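Local coordinates for macro domain-containing protein (Thermosipho africanus, PDB 7OMU) that joins a DarT-family domain to a macro domain in one chain, the macro domain holding adenosine-5-diphosphoribose in its pocket, at residues Lys67-Asp75 against Ala129-Arg138; Glu81-Pro92 against Ile167-Val177. The protein carries 1 engineered substitution. All coordinates share one frame; numbering follows the deposited sequence.

Interaction 1. Residues Lys67-Asp75 against Ala129-Arg138; sequences KRKSRLLAD and AASSETQIYR
R71 NE donates to A130 O at 3.2 Å, the first of several carbonyl oxygens that gather round this guanidinium. The bond leaves NE close to the guanidinium plane but reaches A130 O from above the carbonyl plane, 53° out of it. NH2 adds a weak bond to S131 O at 3.4 Å, and T134 O also lies at the edge, near NH2 but badly angled for a bond. A129 O sits over one face. With CG trans to the backbone N (chi1 -173°) and bends further along the chain, R71 reaches into the curl of residues 129-134, and NH1 makes a weak hydrogen bond to L72 O. These carbonyls at its edge and over one face would suit the positive charge.

Apolar contacts flank this grip. A130 CB meets R68 CD at 3.7 Å and K67 CD at 4.0 Å, so the methyl touches the aliphatic shafts of both. Beyond R71, L73 CD2 touches I136 CD1 at 3.8 Å, the two side chains crossing nearly at right angles. At the far end D75 OD1 and R138 NH1 form a weak salt bridge of 3.4 Å, carboxylate and guanidinium planes 65° apart; R138 NE pairs with E141. R71, just past helix 62-70, thus ties that helix end to the loop leading into strand 136-138, an outermost strand of the DarT-family domain's four-stranded antiparallel sheet.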
loop_
_atom_site.group_PDB
_atom_site.type_symbol
_atom_site.label_atom_id
_atom_site.label_comp_id
_atom_site.label_asym_id
_atom_site.label_seq_id
_atom_site.Cartn_x
_atom_site.Cartn_y
_atom_site.Cartn_z
ATOM N N LYS A 67 -19.461 -8.170 13.039
ATOM C CA LYS A 67 -19.379 -6.706 13.309
ATOM C C LYS A 67 -20.296 -5.948 12.340
ATOM O O LYS A 67 -21.007 -5.034 12.801
ATOM C CB LYS A 67 -17.939 -6.201 13.179
ATOM C CG LYS A 67 -17.682 -4.850 13.835
ATOM C CD LYS A 67 -16.296 -4.290 13.576
ATOM C CE LYS A 67 -15.866 -3.256 14.598
ATOM N NZ LYS A 67 -16.670 -2.013 14.509
ATOM N N ARG A 68 -20.267 -6.314 11.053
ATOM C CA ARG A 68 -21.020 -5.642 9.956
ATOM C C ARG A 68 -22.523 -5.894 10.131
ATOM O O ARG A 68 -23.309 -4.945 9.923
ATOM C CB ARG A 68 -20.566 -6.146 8.580
ATOM C CG ARG A 68 -19.108 -5.871 8.238
ATOM C CD ARG A 68 -18.844 -4.417 7.908
ATOM N NE ARG A 68 -18.998 -4.083 6.500
ATOM C CZ ARG A 68 -18.079 -4.298 5.560
ATOM N NH1 ARG A 68 -16.924 -4.876 5.859
ATOM N NH2 ARG A 68 -18.327 -3.932 4.314
ATOM N N LYS A 69 -22.906 -7.124 10.487
ATOM C CA LYS A 69 -24.319 -7.517 10.731
ATOM C C LYS A 69 -24.869 -6.722 11.920
ATOM O O LYS A 69 -25.975 -6.156 11.787
ATOM C CB LYS A 69 -24.422 -9.026 10.969
ATOM C CG LYS A 69 -24.185 -9.878 9.726
ATOM C CD LYS A 69 -24.008 -11.357 10.006
ATOM C CE LYS A 69 -25.292 -12.153 9.921
ATOM N NZ LYS A 69 -25.183 -13.451 10.632
ATOM N N SER A 70 -24.106 -6.663 13.016
ATOM C CA SER A 70 -24.506 -6.095 14.333
ATOM C C SER A 70 -24.670 -4.568 14.267
ATOM O O SER A 70 -25.260 -4.001 15.213
ATOM C CB SER A 70 -23.514 -6.488 15.395
ATOM O OG SER A 70 -22.201 -6.109 15.016
ATOM N N ARG A 71 -24.161 -3.926 13.211
ATOM C CA ARG A 71 -24.354 -2.475 12.937
ATOM C C ARG A 71 -25.742 -2.257 12.323
ATOM O O ARG A 71 -25.994 -2.828 11.241
ATOM C CB ARG A 71 -23.261 -1.971 11.989
ATOM C CG ARG A 71 -23.248 -0.465 11.770
ATOM C CD ARG A 71 -22.761 0.290 12.989
ATOM N NE ARG A 71 -22.066 1.522 12.636
ATOM C CZ ARG A 71 -22.650 2.655 12.255
ATOM N NH1 ARG A 71 -23.968 2.735 12.158
ATOM N NH2 ARG A 71 -21.904 3.711 11.970
ATOM N N LEU A 72 -26.604 -1.478 12.989
ATOM C CA LEU A 72 -27.941 -1.066 12.464
ATOM C C LEU A 72 -27.862 0.389 11.977
ATOM O O LEU A 72 -26.898 1.079 12.353
ATOM C CB LEU A 72 -29.027 -1.274 13.532
ATOM C CG LEU A 72 -28.988 -0.357 14.757
ATOM C CD1 LEU A 72 -29.854 0.887 14.568
ATOM C CD2 LEU A 72 -29.437 -1.111 16.002
ATOM N N LEU A 73 -28.830 0.812 11.155
ATOM C CA LEU A 73 -28.890 2.142 10.482
ATOM C C LEU A 73 -30.281 2.757 10.680
ATOM O O LEU A 73 -31.144 2.088 11.280
ATOM C CB LEU A 73 -28.594 1.950 8.991
ATOM C CG LEU A 73 -27.203 1.422 8.646
ATOM C CD1 LEU A 73 -27.169 0.852 7.235
ATOM C CD2 LEU A 73 -26.163 2.519 8.802
ATOM N N ALA A 74 -30.489 3.977 10.176
ATOM C CA ALA A 74 -31.804 4.661 10.114
ATOM C C ALA A 74 -32.744 3.890 9.177
ATOM O O ALA A 74 -32.233 3.246 8.237
ATOM C CB ALA A 74 -31.618 6.090 9.660
ATOM N N ASP A 75 -34.058 3.968 9.432
ATOM C CA ASP A 75 -35.160 3.421 8.586
ATOM C C ASP A 75 -35.158 1.887 8.622
ATOM O O ASP A 75 -35.212 1.261 7.539
ATOM C CB ASP A 75 -35.098 3.938 7.143
ATOM C CG ASP A 75 -35.258 5.440 7.018
ATOM O OD1 ASP A 75 -34.726 6.164 7.885
ATOM O OD2 ASP A 75 -35.915 5.878 6.049
ATOM N N ALA A 129 -17.714 1.689 7.346
ATOM C CA ALA A 129 -19.163 1.600 7.641
ATOM C C ALA A 129 -19.396 0.946 9.010
ATOM O O ALA A 129 -20.331 1.376 9.709
ATOM C CB ALA A 129 -19.866 0.834 6.547
ATOM N N ALA A 130 -18.586 -0.053 9.377
ATOM C CA ALA A 130 -18.718 -0.839 10.631
ATOM C C ALA A 130 -18.420 0.036 11.858
ATOM O O ALA A 130 -19.258 0.039 12.782
ATOM C CB ALA A 130 -17.808 -2.041 10.593
ATOM N N SER A 131 -17.282 0.744 11.863
ATOM C CA SER A 131 -16.789 1.581 12.991
ATOM C C SER A 131 -17.886 2.529 13.498
ATOM O O SER A 131 -18.585 3.131 12.655
ATOM C CB SER A 131 -15.553 2.346 12.601
ATOM O OG SER A 131 -15.204 3.292 13.607
ATOM N N SER A 132 -18.012 2.652 14.829
ATOM C CA SER A 132 -18.945 3.567 15.546
ATOM C C SER A 132 -18.670 5.018 15.151
ATOM O O SER A 132 -19.628 5.753 14.864
ATOM C CB SER A 132 -18.814 3.422 17.042
ATOM O OG SER A 132 -19.472 2.260 17.510
ATOM N N GLU A 133 -17.392 5.400 15.165
ATOM C CA GLU A 133 -16.910 6.777 14.898
ATOM C C GLU A 133 -17.373 7.239 13.508
ATOM O O GLU A 133 -17.587 8.455 13.341
ATOM C CB GLU A 133 -15.388 6.809 15.034
ATOM C CG GLU A 133 -14.815 8.208 15.178
ATOM C CD GLU A 133 -14.781 8.745 16.600
ATOM O OE1 GLU A 133 -15.867 8.936 17.190
ATOM O OE2 GLU A 133 -13.663 8.965 17.115
ATOM N N THR A 134 -17.532 6.316 12.551
ATOM C CA THR A 134 -17.946 6.608 11.149
ATOM C C THR A 134 -19.404 7.079 11.116
ATOM O O THR A 134 -20.222 6.540 11.888
ATOM C CB THR A 134 -17.749 5.392 10.231
ATOM O OG1 THR A 134 -16.346 5.184 10.080
ATOM C CG2 THR A 134 -18.368 5.552 8.858
ATOM N N GLN A 135 -19.702 8.023 10.219
ATOM C CA GLN A 135 -21.043 8.619 10.003
ATOM C C GLN A 135 -21.536 8.286 8.593
ATOM O O GLN A 135 -20.865 8.693 7.623
ATOM C CB GLN A 135 -20.972 10.135 10.179
ATOM C CG GLN A 135 -20.406 10.559 11.523
ATOM C CD GLN A 135 -21.058 11.822 12.038
ATOM O OE1 GLN A 135 -22.238 12.086 11.799
ATOM N NE2 GLN A 135 -20.292 12.615 12.767
ATOM N N ILE A 136 -22.680 7.601 8.497
ATOM C CA ILE A 136 -23.382 7.288 7.217
ATOM C C ILE A 136 -24.431 8.373 6.974
ATOM O O ILE A 136 -25.245 8.614 7.883
ATOM C CB ILE A 136 -24.023 5.889 7.257
ATOM C CG1 ILE A 136 -22.996 4.801 7.564
ATOM C CG2 ILE A 136 -24.765 5.607 5.966
ATOM C CD1 ILE A 136 -22.917 4.437 9.015
ATOM N N TYR A 137 -24.389 9.008 5.802
ATOM C CA TYR A 137 -25.363 10.029 5.349
ATOM C C TYR A 137 -26.087 9.490 4.116
ATOM O O TYR A 137 -25.460 8.757 3.338
ATOM C CB TYR A 137 -24.666 11.348 5.006
ATOM C CG TYR A 137 -23.751 11.917 6.065
ATOM C CD1 TYR A 137 -24.258 12.619 7.152
ATOM C CD2 TYR A 137 -22.373 11.785 5.968
ATOM C CE1 TYR A 137 -23.422 13.157 8.119
ATOM C CE2 TYR A 137 -21.524 12.320 6.924
ATOM C CZ TYR A 137 -22.050 13.008 8.004
ATOM O OH TYR A 137 -21.224 13.527 8.956
ATOM N N ARG A 138 -27.364 9.838 3.952
ATOM C CA ARG A 138 -28.123 9.612 2.693
ATOM C C ARG A 138 -27.795 10.759 1.733
ATOM O O ARG A 138 -27.300 11.795 2.204
ATOM C CB ARG A 138 -29.628 9.440 2.947
ATOM C CG ARG A 138 -30.300 10.529 3.772
ATOM C CD ARG A 138 -31.522 10.010 4.512
ATOM N NE ARG A 138 -31.634 10.495 5.882
ATOM C CZ ARG A 138 -32.443 9.992 6.814
ATOM N NH1 ARG A 138 -33.234 8.965 6.544
ATOM N NH2 ARG A 138 -32.458 10.519 8.027
#

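Interaction 2. Residues Glu81-Pro92 against Ile167-Val177; sequences EFANLYFQPRNP and IMAACLVPQCV. Engineered in segment 167-177: A170 (natural residue Glu).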
loop_
_atom_site.group_PDB
_atom_site.type_symbol
_atom_site.label_atom_id
_atom_site.label_comp_id
_atom_site.label_asym_id
_atom_site.label_seq_id
_atom_site.Cartn_x
_atom_site.Cartn_y
_atom_site.Cartn_z
ATOM N N GLU A 81 -27.508 -5.357 4.765
ATOM C CA GLU A 81 -28.563 -5.254 3.718
ATOM C C GLU A 81 -28.008 -4.522 2.491
ATOM O O GLU A 81 -28.636 -4.622 1.424
ATOM C CB GLU A 81 -29.796 -4.515 4.240
ATOM C CG GLU A 81 -30.596 -5.294 5.271
ATOM C CD GLU A 81 -31.891 -4.619 5.693
ATOM O OE1 GLU A 81 -32.577 -4.073 4.813
ATOM O OE2 GLU A 81 -32.202 -4.621 6.904
ATOM N N PHE A 82 -26.886 -3.813 2.639
ATOM C CA PHE A 82 -26.240 -3.007 1.570
ATOM C C PHE A 82 -24.998 -3.723 1.027
ATOM O O PHE A 82 -24.487 -4.653 1.684
ATOM C CB PHE A 82 -25.858 -1.624 2.104
ATOM C CG PHE A 82 -27.027 -0.775 2.532
ATOM C CD1 PHE A 82 -27.582 -0.921 3.790
ATOM C CD2 PHE A 82 -27.579 0.165 1.675
ATOM C CE1 PHE A 82 -28.665 -0.151 4.179
ATOM C CE2 PHE A 82 -28.661 0.937 2.068
ATOM C CZ PHE A 82 -29.200 0.780 3.320
ATOM N N ALA A 83 -24.538 -3.282 -0.147
ATOM C CA ALA A 83 -23.305 -3.736 -0.827
ATOM C C ALA A 83 -22.252 -2.636 -0.698
ATOM O O ALA A 83 -22.548 -1.490 -1.085
ATOM C CB ALA A 83 -23.598 -4.051 -2.273
ATOM N N ASN A 84 -21.070 -2.978 -0.183
ATOM C CA ASN A 84 -20.015 -2.007 0.217
ATOM C C ASN A 84 -19.102 -1.730 -0.982
ATOM O O ASN A 84 -18.248 -2.587 -1.291
ATOM C CB ASN A 84 -19.241 -2.526 1.432
ATOM C CG ASN A 84 -18.419 -1.463 2.125
ATOM O OD1 ASN A 84 -18.832 -0.927 3.148
ATOM N ND2 ASN A 84 -17.251 -1.165 1.588
ATOM N N LEU A 85 -19.289 -0.578 -1.633
ATOM C CA LEU A 85 -18.453 -0.097 -2.766
ATOM C C LEU A 85 -17.479 0.966 -2.248
ATOM O O LEU A 85 -17.932 2.092 -1.984
ATOM C CB LEU A 85 -19.366 0.478 -3.853
ATOM C CG LEU A 85 -20.469 -0.454 -4.350
ATOM C CD1 LEU A 85 -21.239 0.178 -5.495
ATOM C CD2 LEU A 85 -19.897 -1.795 -4.776
ATOM N N TYR A 86 -16.200 0.618 -2.100
ATOM C CA TYR A 86 -15.135 1.518 -1.583
ATOM C C TYR A 86 -14.788 2.578 -2.634
ATOM O O TYR A 86 -14.816 2.260 -3.832
ATOM C CB TYR A 86 -13.866 0.735 -1.237
ATOM C CG TYR A 86 -13.981 -0.248 -0.099
ATOM C CD1 TYR A 86 -14.076 0.184 1.214
ATOM C CD2 TYR A 86 -13.953 -1.612 -0.330
ATOM C CE1 TYR A 86 -14.159 -0.712 2.267
ATOM C CE2 TYR A 86 -14.037 -2.520 0.710
ATOM C CZ TYR A 86 -14.139 -2.071 2.014
ATOM O OH TYR A 86 -14.226 -2.975 3.034
ATOM N N PHE A 87 -14.443 3.789 -2.193
ATOM C CA PHE A 87 -13.845 4.851 -3.043
ATOM C C PHE A 87 -12.368 4.531 -3.273
ATOM O O PHE A 87 -11.827 4.888 -4.341
ATOM C CB PHE A 87 -13.983 6.224 -2.385
ATOM C CG PHE A 87 -15.405 6.693 -2.257
ATOM C CD1 PHE A 87 -16.056 7.256 -3.341
ATOM C CD2 PHE A 87 -16.092 6.551 -1.067
ATOM C CE1 PHE A 87 -17.371 7.670 -3.233
ATOM C CE2 PHE A 87 -17.409 6.967 -0.961
ATOM C CZ PHE A 87 -18.043 7.533 -2.041
ATOM N N GLN A 88 -11.744 3.904 -2.270
ATOM C CA GLN A 88 -10.329 3.467 -2.291
ATOM C C GLN A 88 -10.263 2.002 -1.878
ATOM O O GLN A 88 -10.435 1.687 -0.705
ATOM C CB GLN A 88 -9.506 4.346 -1.347
ATOM C CG GLN A 88 -8.080 3.854 -1.156
ATOM C CD GLN A 88 -7.332 3.850 -2.464
ATOM O OE1 GLN A 88 -7.307 2.850 -3.191
ATOM N NE2 GLN A 88 -6.739 4.993 -2.775
ATOM N N PRO A 89 -10.037 1.064 -2.822
ATOM C CA PRO A 89 -9.906 -0.356 -2.482
ATOM C C PRO A 89 -8.528 -0.748 -1.921
ATOM O O PRO A 89 -8.459 -1.749 -1.223
ATOM C CB PRO A 89 -10.140 -1.060 -3.826
ATOM C CG PRO A 89 -9.636 -0.063 -4.848
ATOM C CD PRO A 89 -9.936 1.306 -4.270
ATOM N N ARG A 90 -7.477 0.017 -2.246
ATOM C CA ARG A 90 -6.101 -0.191 -1.721
ATOM C C ARG A 90 -6.063 0.333 -0.284
ATOM O O ARG A 90 -5.487 1.421 -0.066
ATOM C CB ARG A 90 -5.086 0.511 -2.626
ATOM C CG ARG A 90 -3.635 0.153 -2.349
ATOM C CD ARG A 90 -2.714 0.894 -3.304
ATOM N NE ARG A 90 -1.298 0.684 -3.031
ATOM C CZ ARG A 90 -0.617 1.269 -2.042
ATOM N NH1 ARG A 90 -1.220 2.101 -1.204
ATOM N NH2 ARG A 90 0.674 1.013 -1.889
ATOM N N ASN A 91 -6.643 -0.438 0.648
ATOM C CA ASN A 91 -7.039 0.004 2.013
ATOM C C ASN A 91 -6.809 -1.127 3.018
ATOM O O ASN A 91 -6.539 -2.259 2.628
ATOM C CB ASN A 91 -8.494 0.479 1.995
ATOM C CG ASN A 91 -9.480 -0.637 1.716
ATOM O OD1 ASN A 91 -9.377 -1.728 2.271
ATOM N ND2 ASN A 91 -10.452 -0.368 0.862
ATOM N N PRO A 92 -6.915 -0.861 4.345
ATOM C CA PRO A 92 -6.731 -1.888 5.376
ATOM C C PRO A 92 -7.450 -3.234 5.195
ATOM O O PRO A 92 -6.926 -4.222 5.665
ATOM C CB PRO A 92 -7.320 -1.203 6.617
ATOM C CG PRO A 92 -6.976 0.243 6.419
ATOM C CD PRO A 92 -7.157 0.466 4.935
ATOM N N ILE A 167 -10.199 6.055 5.017
ATOM C CA ILE A 167 -9.768 5.533 3.682
ATOM C C ILE A 167 -10.736 4.441 3.201
ATOM O O ILE A 167 -10.821 4.212 1.975
ATOM C CB ILE A 167 -8.313 5.032 3.724
ATOM C CG1 ILE A 167 -7.787 4.777 2.312
ATOM C CG2 ILE A 167 -8.170 3.801 4.612
ATOM C CD1 ILE A 167 -6.310 4.500 2.251
ATOM N N MET A 168 -11.452 3.799 4.124
ATOM C CA MET A 168 -12.478 2.773 3.805
ATOM C C MET A 168 -13.863 3.422 3.738
ATOM O O MET A 168 -14.861 2.695 3.882
ATOM C CB MET A 168 -12.459 1.663 4.856
ATOM C CG MET A 168 -11.186 0.868 4.805
ATOM S SD MET A 168 -11.239 -0.570 5.867
ATOM C CE MET A 168 -10.718 0.163 7.419
ATOM N N ALA A 169 -13.924 4.737 3.514
ATOM C CA ALA A 169 -15.155 5.441 3.092
ATOM C C ALA A 169 -15.713 4.696 1.882
ATOM O O ALA A 169 -14.899 4.190 1.064
ATOM C CB ALA A 169 -14.879 6.891 2.765
ATOM N N ALA A 170 -17.041 4.613 1.792
ATOM C CA ALA A 170 -17.752 3.738 0.836
ATOM C C ALA A 170 -19.121 4.321 0.487
ATOM O O ALA A 170 -19.655 5.145 1.258
ATOM C CB ALA A 170 -17.892 2.353 1.421
ATOM N N CYS A 171 -19.641 3.886 -0.660
ATOM C CA CYS A 171 -21.030 4.098 -1.128
ATOM C C CYS A 171 -21.809 2.804 -0.894
ATOM O O CYS A 171 -21.441 1.788 -1.506
ATOM C CB CYS A 171 -21.029 4.473 -2.603
ATOM S SG CYS A 171 -22.666 4.390 -3.364
ATOM N N LEU A 172 -22.815 2.836 -0.017
ATOM C CA LEU A 172 -23.649 1.656 0.344
ATOM C C LEU A 172 -24.894 1.620 -0.552
ATOM O O LEU A 172 -25.738 2.527 -0.439
ATOM C CB LEU A 172 -24.036 1.737 1.823
ATOM C CG LEU A 172 -22.874 1.872 2.802
ATOM C CD1 LEU A 172 -23.393 2.031 4.219
ATOM C CD2 LEU A 172 -21.932 0.684 2.711
ATOM N N VAL A 173 -24.978 0.614 -1.428
ATOM C CA VAL A 173 -26.106 0.393 -2.379
ATOM C C VAL A 173 -26.953 -0.743 -1.817
ATOM O O VAL A 173 -26.424 -1.817 -1.535
ATOM C CB VAL A 173 -25.599 0.068 -3.796
ATOM C CG1 VAL A 173 -26.715 0.136 -4.818
ATOM C CG2 VAL A 173 -24.458 0.975 -4.217
ATOM N N PRO A 174 -28.278 -0.543 -1.625
ATOM C CA PRO A 174 -29.115 -1.557 -0.985
ATOM C C PRO A 174 -29.386 -2.770 -1.886
ATOM O O PRO A 174 -29.475 -2.605 -3.087
ATOM C CB PRO A 174 -30.405 -0.789 -0.652
ATOM C CG PRO A 174 -30.476 0.297 -1.708
ATOM C CD PRO A 174 -29.034 0.666 -1.991
ATOM N N GLN A 175 -29.480 -3.948 -1.260
ATOM C CA GLN A 175 -29.887 -5.251 -1.851
ATOM C C GLN A 175 -28.829 -5.735 -2.847
ATOM O O GLN A 175 -28.070 -6.648 -2.475
ATOM C CB GLN A 175 -31.272 -5.158 -2.493
ATOM C CG GLN A 175 -31.857 -6.516 -2.855
ATOM C CD GLN A 175 -33.287 -6.378 -3.310
ATOM O OE1 GLN A 175 -34.223 -6.555 -2.532
ATOM N NE2 GLN A 175 -33.459 -6.034 -4.573
ATOM N N CYS A 176 -28.790 -5.179 -4.062
ATOM C CA CYS A 176 -27.874 -5.634 -5.142
ATOM C C CYS A 176 -27.386 -4.441 -5.978
ATOM O O CYS A 176 -27.944 -3.333 -5.849
ATOM C CB CYS A 176 -28.537 -6.687 -6.022
ATOM S SG CYS A 176 -29.296 -6.021 -7.524
ATOM N N VAL A 177 -26.354 -4.679 -6.785
ATOM C CA VAL A 177 -25.843 -3.749 -7.831
ATOM C C VAL A 177 -25.990 -4.453 -9.181
ATOM O O VAL A 177 -25.336 -5.501 -9.370
ATOM C CB VAL A 177 -24.380 -3.349 -7.583
ATOM C CG1 VAL A 177 -23.879 -2.395 -8.655
ATOM C CG2 VAL A 177 -24.179 -2.756 -6.201
#
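Strands 82-86 and 170-174 run antiparallel, at 152° between their directions, joined by paired backbone bonds at A83/V173 and L85/C171. They form one side of a four-stranded antiparallel sheet, with 82-86 outermost and 170-174 next to strand 123-125. Both A83 N to V173 O and C171 N to L85 O measure 2.8 Å. Beyond the two ends of the ladder, Q175 N donates to E81 O and, at the other end, F87 N weakly to A169 O.

F82, N84 and Y86 share a face with P174, L172 and A170, the last an engineered residue. There F82 CE2 lies 3.7 Å from P174 CB, and F82 CB meets L172 CB. On the other face L85 CD1 touches V173 CG2 at 3.6 Å, and A83 CB approaches V177 CG2.

The Y86 ring sits between two amides: N84 ND2 lies over the centre of one face, 3.1 Å above its plane, and N91 ND2 over the centre of the opposite face, 3.6 Å above the plane. M168 O meets the ring's edge, while M168 itself runs alongside Y86 in the same direction and brings its CE to P92 CB at 3.7 Å. I167 presses CG2 against P92 CD and CG1 against Q88 CG.

N91 is the N-cap of helix 92-99. Its OD1 accepts from L94 N; chi1 of 67° sets CG between the backbone N and the carbonyl carbon, and ND2 reaches back past the inverse gamma turn centred on R90 to donate to Q88 O at 2.6 Å.

From the N terminus, residues 67-75 take in the end of helix 62-70 and the short strand 72-73, and the chain soon passes into 81-92. Interaction 1 then brings 129-138 back to 67-75, closing a loop of 53 intervening residues; interaction 2 brings 167-177 back to 81-92 across 74. The segments alternate, so the two closures cross rather than nest, all within the DarT-family domain. In its four-stranded antiparallel β-sheet, interaction 2 pairs strands 82-86 and 170-174, and interaction 1 contributes strand 136-138 at the other edge. R68 NH2 packs 3.3 Å from N84 OD1, setting the end of helix 62-70 against strand 82-86, and L73 CD1 packs on F82 CE1.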